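Local atomic coordinates of acyl-CoA thioester hydrolase HI0827 (Haemophilus influenzae Rd KW20, PDB entry 3BJK), a protein that probably hydrolyses the thioester bond of a broad range of acyl-coenzyme A molecules, working as a hexamer of hotdog-fold subunits arranged as a trimer of dimers. Residues C[31-34]-C[35-39]. The protein carries 1 engineered substitution. Numbering follows the deposited sequence.
With EDO (1,2-ethanediol), chain U.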
loop_
_atom_site.group_PDB
_atom_site.type_symbol
_atom_site.label_atom_id
_atom_site.label_comp_id
_atom_site.label_asym_id
_atom_site.label_seq_id
_atom_site.Cartn_x
_atom_site.Cartn_y
_atom_site.Cartn_z
ATOM N N GLY C 31 -10.598 14.398 1.888
ATOM C CA GLY C 31 -10.832 13.624 3.106
ATOM C C GLY C 31 -11.854 12.521 2.950
ATOM O O GLY C 31 -11.963 11.674 3.819
ATOM N N ASP C 32 -12.549 12.492 1.817
ATOM C CA ASP C 32 -13.483 11.407 1.526
ATOM C C ASP C 32 -12.721 10.219 0.986
ATOM O O ASP C 32 -11.562 10.356 0.583
ATOM C CB ASP C 32 -14.511 11.840 0.489
ATOM C CG ASP C 32 -15.341 13.021 0.943
ATOM O OD1 ASP C 32 -15.806 13.021 2.085
ATOM O OD2 ASP C 32 -15.523 13.943 0.136
ATOM N N ILE C 33 -13.368 9.061 0.936
ATOM C CA ILE C 33 -12.744 7.902 0.239
ATOM C C ILE C 33 -12.535 8.146 -1.292
ATOM O O ILE C 33 -13.430 8.546 -2.003
ATOM C CB ILE C 33 -13.515 6.568 0.546
ATOM C CG1 ILE C 33 -13.412 6.205 2.059
ATOM C CG2 ILE C 33 -13.061 5.409 -0.329
ATOM C CD1 ILE C 33 -11.987 5.886 2.660
ATOM N N PHE C 34 -11.310 7.893 -1.749
ATOM C CA PHE C 34 -10.955 7.933 -3.192
ATOM C C PHE C 34 -11.878 7.063 -4.110
ATOM O O PHE C 34 -12.090 5.900 -3.854
ATOM C CB PHE C 34 -9.447 7.519 -3.312
ATOM C CG PHE C 34 -8.953 7.405 -4.711
ATOM C CD1 PHE C 34 -9.241 8.409 -5.656
ATOM C CD2 PHE C 34 -8.131 6.342 -5.085
ATOM C CE1 PHE C 34 -8.751 8.321 -7.002
ATOM C CE2 PHE C 34 -7.627 6.254 -6.397
ATOM C CZ PHE C 34 -7.944 7.261 -7.371
ATOM N N GLY C 35 -12.459 7.674 -5.144
ATOM C CA GLY C 35 -13.299 6.988 -6.150
ATOM C C GLY C 35 -12.652 5.740 -6.731
ATOM O O GLY C 35 -13.318 4.758 -6.983
ATOM N N GLY C 36 -11.340 5.792 -6.926
ATOM C CA GLY C 36 -10.541 4.638 -7.383
ATOM C C GLY C 36 -10.636 3.429 -6.484
ATOM O O GLY C 36 -10.688 2.302 -6.960
ATOM N N TRP C 37 -10.683 3.656 -5.174
ATOM C CA TRP C 37 -10.808 2.570 -4.218
ATOM C C TRP C 37 -12.205 1.968 -4.359
ATOM O O TRP C 37 -12.337 0.754 -4.312
ATOM C CB TRP C 37 -10.534 3.057 -2.782
ATOM C CG TRP C 37 -10.698 1.976 -1.713
ATOM C CD1 TRP C 37 -9.762 1.101 -1.299
ATOM C CD2 TRP C 37 -11.920 1.652 -0.972
ATOM N NE1 TRP C 37 -10.291 0.266 -0.331
ATOM C CE2 TRP C 37 -11.599 0.610 -0.088
ATOM C CE3 TRP C 37 -13.225 2.172 -0.962
ATOM C CZ2 TRP C 37 -12.535 0.044 0.790
ATOM C CZ3 TRP C 37 -14.145 1.650 -0.064
ATOM C CH2 TRP C 37 -13.793 0.581 0.815
ATOM N N ILE C 38 -13.224 2.818 -4.495
ATOM C CA ILE C 38 -14.627 2.362 -4.629
ATOM C C ILE C 38 -14.756 1.485 -5.893
ATOM O O ILE C 38 -15.284 0.388 -5.844
ATOM C CB ILE C 38 -15.677 3.555 -4.669
ATOM C CG1 ILE C 38 -15.535 4.452 -3.438
ATOM C CG2 ILE C 38 -17.111 3.006 -4.832
ATOM C CD1 ILE C 38 -16.385 5.740 -3.437
ATOM N N MET C 39 -14.234 1.987 -7.018
ATOM C CA MET C 39 -14.217 1.224 -8.284
ATOM C C MET C 39 -13.561 -0.152 -8.162
ATOM O O MET C 39 -14.092 -1.150 -8.723
ATOM C CB MET C 39 -13.515 2.049 -9.361
ATOM C CG MET C 39 -14.270 3.324 -9.722
ATOM S SD MET C 39 -13.657 4.165 -11.206
ATOM C CE MET C 39 -12.293 4.992 -10.636
HETATM C C1 EDO U . -8.742 10.868 6.958
HETATM O O1 EDO U . -8.941 10.238 8.237
HETATM C C2 EDO U . -9.576 12.150 6.846
HETATM O O2 EDO U . -10.845 11.921 6.232
#
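Phe34 leans its ring forward over the first turn of the helix it precedes, so that the backbone of Gly35 and Gly36 lies against one face of the phenyl group. The ring reaches this place with CG anti to the backbone N (chi1 176°), on the side of its own carbonyl carbon, from which the helix sets out. CA of Gly36 makes a CH-pi contact, 3.7 Å from the ring centroid and 19° off the normal, while N of Gly36 sits above the middle of the ring. Gly36, having no beta carbon, lets the ring lie this close to the backbone, with CE2 of Phe34 occupying the direction a side chain would take.

The hydrogen bonds between loop and helix are all made by the backbone. Phe34 is the N-cap residue, and its carbonyl O accepts the amide of Trp37 at 3.0 Å (N to O), the donor standing well above the carbonyl plane. The same O takes a weak bond from Ile38 N at 3.3 Å. The next i to i+4 bond, from Met39 N to Gly35 O at 2.9 Å, is shorter.

On the apolar side, Ile33 points toward the helix. Its CG2 meets CE3 of Trp37 at 3.3 Å, a close approach to the benzo part of the indole, and lies 4.1 Å from CG1 of Ile38. A branched aliphatic residue fits here, since one methyl can touch both side chains while the residue also packs on Ala22 and Ile72.

Beyond the segments, Phe34 packs on Ser40 of a second subunit and Met23 of a third, placing this helix start at subunit interfaces of the hexamer. The chemistry implies that the central hotdog helix begins with no side chain of residues 31-34 capping its first turn: the Phe34 carbonyl takes two amides, while apolar packing joins loop to helix.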